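Side-chain contacts in glutaryl-CoA dehydrogenase (PDB 3SF6), which belongs to the acyl-CoA dehydrogenase family of flavoproteins, with four subunits in its assembly and dihydroflavine-adenine dinucleotide bound between them: residues A273-E278 with E365-R370; A282-R287 with R354-A359; D133-D138 with V205-T210; M120-A125 with V190-A195. One frame throughout, in Å; residues are numbered along the deposited sequence.

Contact 1: A273-E278 with E365-R370. With EDO (1,2-ethanediol), chain O.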
# COMPACT_ATOMS: atom_id res chain seq x y z
N ALA A 273 -12.40 -11.18 10.09
CA ALA A 273 -11.72 -9.90 10.40
C ALA A 273 -11.99 -9.46 11.83
O ALA A 273 -11.05 -9.07 12.57
CB ALA A 273 -12.14 -8.79 9.42
N ARG A 274 -13.26 -9.46 12.19
CA ARG A 274 -13.65 -9.05 13.56
C ARG A 274 -12.94 -9.85 14.64
O ARG A 274 -12.45 -9.29 15.63
CB ARG A 274 -15.17 -9.12 13.72
CG ARG A 274 -15.66 -8.52 15.04
CD ARG A 274 -17.07 -8.89 15.32
NE ARG A 274 -17.22 -10.29 15.70
CZ ARG A 274 -18.36 -10.95 15.69
NH1 ARG A 274 -19.50 -10.35 15.36
NH2 ARG A 274 -18.38 -12.23 16.06
N ASP A 275 -12.95 -11.17 14.49
CA ASP A 275 -12.34 -12.05 15.48
C ASP A 275 -10.85 -11.68 15.62
O ASP A 275 -10.32 -11.59 16.73
CB ASP A 275 -12.51 -13.51 15.02
CG ASP A 275 -12.53 -14.46 16.18
OD1 ASP A 275 -13.36 -14.17 17.11
OD2 ASP A 275 -11.87 -15.55 16.14
N CYS A 276 -10.18 -11.44 14.49
CA CYS A 276 -8.78 -11.04 14.54
C CYS A 276 -8.58 -9.66 15.18
O CYS A 276 -7.66 -9.46 15.97
CB CYS A 276 -8.17 -11.06 13.15
SG CYS A 276 -8.05 -12.70 12.41
N LEU A 277 -9.41 -8.70 14.79
CA LEU A 277 -9.32 -7.34 15.34
C LEU A 277 -9.56 -7.35 16.85
O LEU A 277 -8.78 -6.74 17.60
CB LEU A 277 -10.29 -6.41 14.63
CG LEU A 277 -10.45 -5.01 15.16
CD1 LEU A 277 -9.09 -4.30 15.27
CD2 LEU A 277 -11.39 -4.23 14.23
N GLU A 278 -10.61 -8.06 17.30
CA GLU A 278 -10.90 -8.16 18.72
C GLU A 278 -9.73 -8.80 19.50
O GLU A 278 -9.41 -8.37 20.61
CB GLU A 278 -12.16 -9.00 18.95
CG GLU A 278 -13.42 -8.28 18.53
CD GLU A 278 -14.71 -9.12 18.70
OE1 GLU A 278 -14.64 -10.34 19.07
OE2 GLU A 278 -15.78 -8.51 18.48
N GLU A 365 -2.95 -21.10 19.92
CA GLU A 365 -3.37 -20.40 21.17
C GLU A 365 -4.33 -19.23 20.79
O GLU A 365 -5.24 -18.92 21.55
CB GLU A 365 -2.19 -19.83 21.95
CG GLU A 365 -2.58 -19.11 23.25
CD GLU A 365 -1.40 -18.55 24.06
OE1 GLU A 365 -0.24 -18.53 23.57
OE2 GLU A 365 -1.65 -18.08 25.20
N TYR A 366 -4.09 -18.60 19.65
CA TYR A 366 -4.91 -17.50 19.14
C TYR A 366 -5.43 -17.90 17.77
O TYR A 366 -4.78 -18.72 17.09
CB TYR A 366 -4.06 -16.22 19.02
CG TYR A 366 -3.66 -15.67 20.37
CD1 TYR A 366 -4.55 -14.94 21.11
CD2 TYR A 366 -2.43 -15.97 20.95
CE1 TYR A 366 -4.22 -14.45 22.40
CE2 TYR A 366 -2.10 -15.49 22.24
CZ TYR A 366 -2.99 -14.71 22.93
OH TYR A 366 -2.72 -14.24 24.22
N PRO A 367 -6.58 -17.31 17.34
CA PRO A 367 -7.23 -17.74 16.10
C PRO A 367 -6.70 -17.11 14.82
O PRO A 367 -7.19 -17.42 13.72
CB PRO A 367 -8.69 -17.33 16.36
CG PRO A 367 -8.56 -16.09 17.14
CD PRO A 367 -7.45 -16.37 18.09
N VAL A 368 -5.75 -16.17 14.95
CA VAL A 368 -5.38 -15.29 13.85
C VAL A 368 -4.75 -15.99 12.63
O VAL A 368 -5.12 -15.71 11.49
CB VAL A 368 -4.52 -14.11 14.38
CG1 VAL A 368 -4.07 -13.20 13.24
CG2 VAL A 368 -5.35 -13.32 15.46
N MET A 369 -3.79 -16.90 12.87
CA MET A 369 -3.18 -17.60 11.76
C MET A 369 -4.20 -18.49 11.05
O MET A 369 -4.14 -18.60 9.81
CB MET A 369 -1.94 -18.41 12.18
CG MET A 369 -0.74 -17.52 12.40
SD MET A 369 -0.15 -16.73 10.92
CE MET A 369 0.20 -18.15 9.77
N ARG A 370 -5.09 -19.13 11.80
CA ARG A 370 -6.15 -19.96 11.17
C ARG A 370 -7.02 -19.09 10.26
O ARG A 370 -7.28 -19.44 9.11
CB ARG A 370 -6.98 -20.64 12.25
CG ARG A 370 -8.16 -21.43 11.69
CD ARG A 370 -8.76 -22.37 12.71
NE ARG A 370 -9.01 -21.71 13.99
CZ ARG A 370 -10.05 -20.90 14.22
NH1 ARG A 370 -10.18 -20.31 15.41
NH2 ARG A 370 -10.99 -20.67 13.29
C1 EDO O . -20.84 -7.46 13.59
O1 EDO O . -20.29 -7.70 14.85
C2 EDO O . -22.36 -7.19 13.75
O2 EDO O . -23.06 -8.36 14.18

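Contact 2: A282-R287 with R354-A359. With FDA (dihydroflavine-adenine dinucleotide), chain B.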
# COMPACT_ATOMS: atom_id res chain seq x y z
N ALA A 282 -7.63 -6.74 22.39
CA ALA A 282 -7.49 -7.27 23.74
C ALA A 282 -6.04 -7.45 24.12
O ALA A 282 -5.61 -7.09 25.23
CB ALA A 282 -8.27 -8.60 23.87
N TYR A 283 -5.25 -7.97 23.18
CA TYR A 283 -3.83 -8.22 23.42
C TYR A 283 -3.10 -6.90 23.60
O TYR A 283 -2.21 -6.76 24.45
CB TYR A 283 -3.21 -8.98 22.25
CG TYR A 283 -1.87 -9.61 22.62
CD1 TYR A 283 -1.82 -10.74 23.42
CD2 TYR A 283 -0.66 -9.09 22.14
CE1 TYR A 283 -0.60 -11.32 23.77
CE2 TYR A 283 0.53 -9.66 22.46
CZ TYR A 283 0.57 -10.77 23.27
OH TYR A 283 1.80 -11.35 23.61
N ALA A 284 -3.47 -5.90 22.81
CA ALA A 284 -2.77 -4.59 22.89
C ALA A 284 -3.00 -3.92 24.24
O ALA A 284 -2.18 -3.12 24.69
CB ALA A 284 -3.23 -3.63 21.75
N CYS A 285 -4.11 -4.24 24.88
CA CYS A 285 -4.40 -3.69 26.20
C CYS A 285 -3.75 -4.53 27.33
O CYS A 285 -3.36 -3.97 28.37
CB CYS A 285 -5.91 -3.55 26.34
SG CYS A 285 -6.57 -2.26 25.18
N SER A 286 -3.56 -5.83 27.12
CA SER A 286 -3.03 -6.72 28.15
C SER A 286 -1.51 -6.86 28.12
O SER A 286 -0.86 -6.89 29.18
CB SER A 286 -3.68 -8.12 28.10
OG SER A 286 -3.46 -8.82 26.84
N ARG A 287 -0.94 -6.99 26.93
CA ARG A 287 0.49 -7.17 26.79
C ARG A 287 1.25 -5.86 27.00
O ARG A 287 0.93 -4.84 26.37
CB ARG A 287 0.83 -7.70 25.39
CG ARG A 287 2.30 -7.86 25.06
CD ARG A 287 2.91 -8.95 25.93
NE ARG A 287 4.24 -9.34 25.43
CZ ARG A 287 4.88 -10.41 25.90
NH1 ARG A 287 4.30 -11.15 26.84
NH2 ARG A 287 6.06 -10.74 25.40
N ARG A 354 -1.89 -10.43 13.43
CA ARG A 354 -0.89 -11.42 13.84
C ARG A 354 0.41 -10.70 14.29
O ARG A 354 1.05 -11.08 15.29
CB ARG A 354 -0.61 -12.37 12.69
CG ARG A 354 -0.08 -13.75 13.09
CD ARG A 354 1.28 -13.77 13.71
NE ARG A 354 2.28 -13.17 12.85
CZ ARG A 354 3.48 -12.74 13.22
NH1 ARG A 354 4.27 -12.21 12.29
NH2 ARG A 354 3.90 -12.79 14.49
N THR A 355 0.78 -9.62 13.61
CA THR A 355 2.01 -8.91 13.96
C THR A 355 1.96 -8.29 15.37
O THR A 355 2.97 -8.21 16.06
CB THR A 355 2.42 -7.85 12.93
OG1 THR A 355 1.52 -6.72 12.98
CG2 THR A 355 2.46 -8.40 11.51
N VAL A 356 0.76 -7.89 15.78
CA VAL A 356 0.53 -7.27 17.08
C VAL A 356 0.76 -8.31 18.19
O VAL A 356 1.20 -7.97 19.28
CB VAL A 356 -0.88 -6.66 17.16
CG1 VAL A 356 -1.22 -6.12 18.59
CG2 VAL A 356 -1.06 -5.50 16.14
N LEU A 357 0.45 -9.58 17.89
CA LEU A 357 0.63 -10.66 18.88
C LEU A 357 2.05 -11.14 19.05
O LEU A 357 2.34 -11.90 19.98
CB LEU A 357 -0.25 -11.86 18.54
CG LEU A 357 -1.71 -11.60 18.27
CD1 LEU A 357 -2.48 -12.92 17.99
CD2 LEU A 357 -2.40 -10.74 19.28
N GLY A 358 2.96 -10.68 18.18
CA GLY A 358 4.35 -11.15 18.26
C GLY A 358 4.38 -12.67 18.14
O GLY A 358 3.62 -13.27 17.39
N ALA A 359 5.31 -13.30 18.84
CA ALA A 359 5.52 -14.74 18.71
C ALA A 359 4.27 -15.48 19.12
O ALA A 359 3.97 -16.52 18.54
CB ALA A 359 6.70 -15.23 19.56
PA FDA B . 6.56 -8.24 22.08
O1A FDA B . 7.85 -7.60 22.35
O2A FDA B . 5.61 -8.52 23.16
O5B FDA B . 5.88 -7.25 21.00
C5B FDA B . 4.49 -7.42 20.65
C4B FDA B . 4.13 -6.43 19.54
O4B FDA B . 4.27 -5.10 20.10
C3B FDA B . 5.04 -6.48 18.33
O3B FDA B . 4.28 -6.15 17.15
C2B FDA B . 6.05 -5.39 18.65
O2B FDA B . 6.74 -4.94 17.47
C1B FDA B . 5.20 -4.32 19.35
N9A FDA B . 6.00 -3.47 20.23
C8A FDA B . 6.72 -3.89 21.32
N7A FDA B . 7.37 -2.84 21.86
C5A FDA B . 7.07 -1.75 21.08
C6A FDA B . 7.45 -0.41 21.09
N6A FDA B . 8.27 0.09 22.04
N1A FDA B . 6.93 0.40 20.14
C2A FDA B . 6.13 -0.07 19.18
N3A FDA B . 5.76 -1.33 19.12
C4A FDA B . 6.23 -2.19 20.06
N1 FDA B . 14.16 -15.71 20.94
C2 FDA B . 15.32 -16.19 21.46
O2 FDA B . 15.82 -15.63 22.47
N3 FDA B . 15.92 -17.25 20.88
C4 FDA B . 15.42 -17.90 19.82
O4 FDA B . 15.98 -18.93 19.34
C4X FDA B . 14.23 -17.40 19.26
N5 FDA B . 13.63 -18.04 18.22
C5X FDA B . 12.31 -17.77 17.92
C6 FDA B . 11.58 -18.62 17.10
C7 FDA B . 10.27 -18.36 16.75
C7M FDA B . 9.47 -19.37 15.92
C8 FDA B . 9.69 -17.19 17.22
C8M FDA B . 8.24 -16.91 16.82
C9 FDA B . 10.39 -16.33 18.04
C9A FDA B . 11.72 -16.62 18.40
N10 FDA B . 12.42 -15.80 19.29
C10 FDA B . 13.62 -16.31 19.86
C1' FDA B . 11.71 -14.79 20.08
C2' FDA B . 11.65 -13.49 19.26
O2' FDA B . 12.92 -12.80 19.29
C3' FDA B . 10.58 -12.59 19.87
O3' FDA B . 9.31 -13.14 19.49
C4' FDA B . 10.64 -11.15 19.36
O4' FDA B . 11.78 -10.47 19.92
C5' FDA B . 9.37 -10.36 19.67
O5' FDA B . 9.12 -10.42 21.08
P FDA B . 7.65 -10.82 21.56
O1P FDA B . 7.16 -11.94 20.75
O2P FDA B . 7.68 -10.97 23.03
O3P FDA B . 6.73 -9.55 21.16
O HOH W 1 3.88 -10.53 22.27

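Contact 3: D133-D138 with V205-T210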
# COMPACT_ATOMS: atom_id res chain seq x y z
N ASP A 133 -38.99 -31.29 -3.89
CA ASP A 133 -39.69 -32.02 -2.85
C ASP A 133 -38.83 -33.18 -2.34
O ASP A 133 -38.88 -33.52 -1.16
CB ASP A 133 -41.04 -32.52 -3.37
CG ASP A 133 -42.03 -31.40 -3.68
OD1 ASP A 133 -41.88 -30.29 -3.12
OD2 ASP A 133 -43.02 -31.67 -4.43
N GLN A 134 -38.05 -33.78 -3.23
CA GLN A 134 -37.22 -34.93 -2.84
C GLN A 134 -36.06 -34.51 -1.95
O GLN A 134 -35.76 -35.18 -0.97
CB GLN A 134 -36.70 -35.67 -4.05
CG GLN A 134 -35.71 -36.77 -3.68
CD GLN A 134 -35.36 -37.72 -4.82
OE1 GLN A 134 -35.84 -37.58 -5.96
NE2 GLN A 134 -34.50 -38.69 -4.51
N TRP A 135 -35.40 -33.40 -2.30
CA TRP A 135 -34.11 -33.04 -1.73
C TRP A 135 -34.17 -31.93 -0.71
O TRP A 135 -33.44 -31.99 0.28
CB TRP A 135 -33.11 -32.66 -2.84
CG TRP A 135 -32.64 -33.89 -3.59
CD1 TRP A 135 -33.02 -34.30 -4.82
CD2 TRP A 135 -31.73 -34.88 -3.10
NE1 TRP A 135 -32.41 -35.49 -5.14
CE2 TRP A 135 -31.60 -35.86 -4.10
CE3 TRP A 135 -31.00 -35.03 -1.92
CZ2 TRP A 135 -30.77 -36.98 -3.96
CZ3 TRP A 135 -30.20 -36.13 -1.76
CH2 TRP A 135 -30.10 -37.11 -2.78
N LEU A 136 -34.96 -30.88 -0.92
CA LEU A 136 -34.76 -29.68 -0.10
C LEU A 136 -35.06 -29.85 1.40
O LEU A 136 -34.26 -29.38 2.23
CB LEU A 136 -35.47 -28.44 -0.68
CG LEU A 136 -34.97 -27.93 -2.02
CD1 LEU A 136 -35.82 -26.73 -2.51
CD2 LEU A 136 -33.48 -27.58 -1.95
N PRO A 137 -36.15 -30.54 1.78
CA PRO A 137 -36.35 -30.62 3.25
C PRO A 137 -35.26 -31.39 3.99
O PRO A 137 -34.83 -30.99 5.06
CB PRO A 137 -37.70 -31.34 3.38
CG PRO A 137 -38.43 -30.97 2.06
CD PRO A 137 -37.33 -31.00 1.02
N ASP A 138 -34.76 -32.47 3.39
CA ASP A 138 -33.66 -33.20 4.02
C ASP A 138 -32.30 -32.46 3.98
O ASP A 138 -31.44 -32.70 4.84
CB ASP A 138 -33.46 -34.56 3.38
CG ASP A 138 -34.52 -35.59 3.78
OD1 ASP A 138 -35.32 -35.36 4.73
OD2 ASP A 138 -34.51 -36.65 3.13
N VAL A 205 -28.83 -32.88 -11.06
CA VAL A 205 -28.92 -33.34 -9.71
C VAL A 205 -28.39 -34.78 -9.70
O VAL A 205 -29.02 -35.70 -10.26
CB VAL A 205 -30.40 -33.26 -9.20
CG1 VAL A 205 -30.50 -33.85 -7.76
CG2 VAL A 205 -30.94 -31.79 -9.31
N VAL A 206 -27.20 -34.97 -9.14
CA VAL A 206 -26.48 -36.25 -9.27
C VAL A 206 -26.38 -36.90 -7.89
O VAL A 206 -25.57 -36.46 -7.06
CB VAL A 206 -25.06 -36.07 -9.83
CG1 VAL A 206 -24.43 -37.47 -10.15
CG2 VAL A 206 -25.08 -35.18 -11.11
N PRO A 207 -27.19 -37.94 -7.64
CA PRO A 207 -26.93 -38.69 -6.41
C PRO A 207 -25.52 -39.26 -6.43
O PRO A 207 -25.07 -39.83 -7.44
CB PRO A 207 -27.99 -39.77 -6.43
CG PRO A 207 -29.03 -39.26 -7.42
CD PRO A 207 -28.26 -38.55 -8.44
N THR A 208 -24.79 -39.11 -5.32
CA THR A 208 -23.40 -39.49 -5.31
C THR A 208 -23.18 -41.00 -5.26
O THR A 208 -22.05 -41.45 -5.47
CB THR A 208 -22.63 -38.79 -4.21
OG1 THR A 208 -23.17 -39.18 -2.93
CG2 THR A 208 -22.67 -37.26 -4.40
N ASP A 209 -24.25 -41.78 -5.01
CA ASP A 209 -24.17 -43.23 -5.14
C ASP A 209 -24.38 -43.75 -6.56
O ASP A 209 -24.35 -44.98 -6.78
CB ASP A 209 -25.13 -43.91 -4.15
CG ASP A 209 -26.57 -43.65 -4.43
OD1 ASP A 209 -26.93 -42.87 -5.34
OD2 ASP A 209 -27.41 -44.29 -3.71
N THR A 210 -24.58 -42.86 -7.52
CA THR A 210 -24.77 -43.28 -8.90
C THR A 210 -23.51 -44.00 -9.40
O THR A 210 -22.41 -43.51 -9.21
CB THR A 210 -25.09 -42.10 -9.84
OG1 THR A 210 -26.20 -41.35 -9.30
CG2 THR A 210 -25.50 -42.65 -11.27

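Contact 4: M120-A125 with V190-A195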
# COMPACT_ATOMS: atom_id res chain seq x y z
N MET A 120 -28.62 -26.13 -2.46
CA MET A 120 -30.07 -25.93 -2.28
C MET A 120 -30.64 -24.84 -3.20
O MET A 120 -31.71 -24.99 -3.81
CB MET A 120 -30.43 -25.65 -0.82
CG MET A 120 -30.27 -26.84 0.09
SD MET A 120 -30.39 -26.39 1.87
CE MET A 120 -32.18 -26.25 2.00
N TYR A 121 -29.94 -23.72 -3.27
CA TYR A 121 -30.38 -22.61 -4.12
C TYR A 121 -30.58 -23.07 -5.56
O TYR A 121 -31.57 -22.73 -6.20
CB TYR A 121 -29.39 -21.46 -4.07
CG TYR A 121 -29.86 -20.29 -4.93
CD1 TYR A 121 -30.68 -19.30 -4.43
CD2 TYR A 121 -29.45 -20.18 -6.24
CE1 TYR A 121 -31.10 -18.22 -5.23
CE2 TYR A 121 -29.87 -19.13 -7.05
CZ TYR A 121 -30.69 -18.17 -6.55
OH TYR A 121 -31.05 -17.15 -7.38
N ALA A 122 -29.61 -23.83 -6.10
CA ALA A 122 -29.72 -24.30 -7.47
C ALA A 122 -31.01 -25.10 -7.69
O ALA A 122 -31.71 -24.92 -8.69
CB ALA A 122 -28.48 -25.15 -7.88
N ILE A 123 -31.28 -26.02 -6.77
CA ILE A 123 -32.49 -26.86 -6.82
C ILE A 123 -33.75 -25.99 -6.66
O ILE A 123 -34.72 -26.12 -7.39
CB ILE A 123 -32.39 -27.99 -5.78
CG1 ILE A 123 -31.27 -28.97 -6.15
CG2 ILE A 123 -33.73 -28.75 -5.71
CD1 ILE A 123 -30.91 -29.99 -5.02
N HIS A 124 -33.71 -25.08 -5.68
CA HIS A 124 -34.82 -24.16 -5.40
C HIS A 124 -35.15 -23.30 -6.63
O HIS A 124 -36.34 -23.06 -6.94
CB HIS A 124 -34.46 -23.31 -4.19
CG HIS A 124 -35.62 -22.65 -3.51
ND1 HIS A 124 -36.25 -21.54 -4.04
CD2 HIS A 124 -36.17 -22.85 -2.29
CE1 HIS A 124 -37.21 -21.15 -3.21
NE2 HIS A 124 -37.18 -21.92 -2.13
N ALA A 125 -34.11 -22.83 -7.32
CA ALA A 125 -34.25 -21.87 -8.42
C ALA A 125 -34.53 -22.49 -9.77
O ALA A 125 -35.28 -21.91 -10.60
CB ALA A 125 -33.01 -20.99 -8.53
N VAL A 190 -25.66 -35.68 -2.57
CA VAL A 190 -26.09 -35.14 -3.85
C VAL A 190 -25.12 -34.08 -4.33
O VAL A 190 -24.61 -33.27 -3.54
CB VAL A 190 -27.54 -34.62 -3.78
CG1 VAL A 190 -27.68 -33.40 -2.89
CG2 VAL A 190 -28.11 -34.35 -5.17
N ALA A 191 -24.85 -34.10 -5.63
CA ALA A 191 -23.96 -33.13 -6.27
C ALA A 191 -24.72 -32.39 -7.36
O ALA A 191 -25.33 -33.03 -8.20
CB ALA A 191 -22.67 -33.84 -6.85
N VAL A 192 -24.72 -31.05 -7.32
CA VAL A 192 -25.29 -30.28 -8.42
C VAL A 192 -24.14 -30.04 -9.38
O VAL A 192 -23.20 -29.32 -9.05
CB VAL A 192 -25.93 -28.97 -7.96
CG1 VAL A 192 -26.34 -28.13 -9.17
CG2 VAL A 192 -27.16 -29.24 -7.02
N VAL A 193 -24.16 -30.72 -10.53
CA VAL A 193 -23.01 -30.76 -11.43
C VAL A 193 -23.36 -30.02 -12.72
O VAL A 193 -24.42 -30.28 -13.33
CB VAL A 193 -22.59 -32.21 -11.73
CG1 VAL A 193 -21.44 -32.26 -12.73
CG2 VAL A 193 -22.21 -32.92 -10.43
N TRP A 194 -22.47 -29.12 -13.14
CA TRP A 194 -22.62 -28.30 -14.34
C TRP A 194 -21.80 -28.92 -15.47
O TRP A 194 -20.68 -29.33 -15.27
CB TRP A 194 -22.21 -26.85 -14.06
CG TRP A 194 -23.02 -26.28 -12.95
CD1 TRP A 194 -22.67 -26.22 -11.64
CD2 TRP A 194 -24.38 -25.84 -13.02
NE1 TRP A 194 -23.69 -25.70 -10.89
CE2 TRP A 194 -24.77 -25.47 -11.71
CE3 TRP A 194 -25.31 -25.69 -14.06
CZ2 TRP A 194 -26.04 -24.98 -11.40
CZ3 TRP A 194 -26.58 -25.18 -13.75
CH2 TRP A 194 -26.92 -24.82 -12.45
N ALA A 195 -22.40 -28.99 -16.66
CA ALA A 195 -21.77 -29.67 -17.80
C ALA A 195 -22.11 -28.93 -19.08
O ALA A 195 -23.17 -28.30 -19.20
CB ALA A 195 -22.24 -31.17 -17.92

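Contact 1: A273-E278 with E365-R370
Asp275 OD2, hydrogen-bonded to His371 NE2, also lies against the ring of Pro367, 3.5 Å from CG and 3.7 Å from CB. The carboxylate's other oxygen, OD1, is in a salt bridge with Lys50 NZ, so both oxygens have a polar partner while one of them rests on the proline. Asp275 is carried by helix 252-286, and its CB points toward the loop that leads into helix 368-380. Arg370 of that helix adds a distant positive charge, its NH1 5.1 Å from Asp275 OD2 and not in contact with it.

One residue on, Cys276 SG sits over the start of helix 368-380. It is 4.0 Å from Val368 CA and 4.1 Å from Val368 CG1, with CG2 equally near, so the sulfur faces both methyls of the valine at van der Waals range. With SG anti to the carbonyl carbon (chi1 -67°), the sulfur is turned to Val368.

Well away from Pro367, Arg274 NH1 donates to O1 of 1,2-ethanediol, a molecule probably from the crystallisation liquor, near the guanidinium plane (2.8 Å, 154°), and is also in a salt bridge with Glu100.

No hydrogen bond joins the two segments. The contact combines sulfur-aliphatic packing with a carboxylate whose charge is probably offset chiefly by Lys50, with OD2 held by His371; Arg370, itself paired with Asp105, is more distant.

Contact 2: A282-R287 with R354-A359
This contact belongs to the binding site for the pyrophosphate of dihydroflavine-adenine dinucleotide, where the last turns of helices 252-286 and 332-357 come together. Tyr283 lies across Leu357, its CB 3.5 Å from Leu357 CD2, and its CD2 is 3.6 Å from the backbone oxygen of Val356. The ring is swung beside its own carbonyl carbon (chi1 -163°), which sends OH out beyond Leu357 toward the phosphates. There Tyr283 OH meets a water at 2.6 Å. The same water lies 2.8 Å from O2A of the dinucleotide and also within bonding range of Leu357 O, but which of these acceptors it serves is not settled.

Arg287, just past the end of the same helix as Tyr283, reaches the pyrophosphate with its CB over one face of the Tyr283 ring, toward the rim. Its NE donates to O2A near the guanidinium plane (2.8 Å, 154°), and NH2 adds weak bonds to O2A and O2P.

The 354-359 side contributes backbone atoms. Ala359 N points almost straight at O1P (3.0 Å, 173°), just after Gly358 leaves helical geometry with positive phi, while Thr355 O accepts from ribose O3B at 2.7 Å. The dinucleotide is also hydrogen-bonded to Ser157 OG and Thr384 OG1 of the second subunit, whose Pro153 O is bonded to Arg287 NH1.

One guanidinium and one backbone N-H donate to the phosphate oxygens, with a water close by; the arginine probably offsets part of their negative charge.

Contact 3: D133-D138 with V205-T210
Trp135 lays the pyrrole part of its indole alongside Val205, with NE1 3.6 Å and CD1 3.9 Å from the CG1 methyl. The pair joins helix 129-140 to strand 200-207, an outermost strand of the three-stranded sheet within this chain, and so links the helical N-terminal region to the beta middle region of the acyl-CoA dehydrogenase fold. The two side chains run past each other in opposite senses, and the methyl meets the ring obliquely.

Trp135 has its CG anti to the carbonyl carbon (chi1 -73°), and its CB points toward the strand, which carries the indole across to the sheet. Val205 answers with CG1, the methyl beside its own carbonyl carbon, and its CB likewise points toward the helix. Farther along the ring, CZ2 approaches Pro207 CG at 4.5 Å, a looser touch. On one face of the indole, Gln134 CG lies 3.8 Å above the plane, offset toward the rim. Ile123 and Val190 also pack on Trp135, tying it to helix 106-126 and to the neighbouring strand.

Across the segments there is no hydrogen bond, and the contact is only partly buried. At the end of the strand Pro207 to Thr210 form a type I beta turn, and Thr208 OG1 is bonded to Ala188 O. In the turn Pro207 O accepts from both Thr210 N at 3.1 Å and Thr210 OG1 at 2.7 Å; the two donors come from the same face of the carbonyl plane, with OG1 tilted 24° from it.

Contact 4: M120-A125 with V190-A195
Ala122 and Val192 point their CB atoms at each other, and the alanine methyl meets Val192 CG1 at 3.9 Å. The valine's two branches divide the work: CG1, anti to the backbone N (chi1 173°), reaches Ala122, while CG2 reaches Ile123 CG1 at 4.2 Å. Val192 therefore sits against two successive residues of helix 106-126. Ile123 CB does not point at the strand, and it is the inner branch atom CG1 that makes the touch.

Trp194, two residues farther on, meets the same methyl beside the valine: its CZ2 lies 4.3 Å from Ala122 CB, at an oblique approach to the ring. The indole also meets Phe148, their planes at about 60°, and the Trp194 side chain is about 7 Å from bound dihydroflavine-adenine dinucleotide.

Helix segment 120-125 crosses strand segment 190-195 at 71°, with 9.4 Å between their axes. Such a steep crossing is consistent with an overlap of few residues; Ala122, whose CA is nearest to that of Val192, offers only a methyl there.

All four touching residues are buried, and between these two segments the contact is apolar, with no hydrogen bond crossing.

Contacts 1 and 2 lie on one side of the chain's centre, contacts 3 and 4 on the opposite side. The first two both use helix 252-286, with contact 2 nested along the chain inside the loop closed by contact 1, and they touch where Val368 and Met369 meet Arg354. Contacts 3 and 4 cross along the chain and reach neighbouring strands of one sheet, their centres about 9 Å apart. Contacts 1, 2 and 4 are buried, while contact 3 is partly exposed. The helix-helix pair carries charge, answered by partners outside the segments in contact 1 and by the dinucleotide in contact 2; the helix-sheet pair is apolar across its segments.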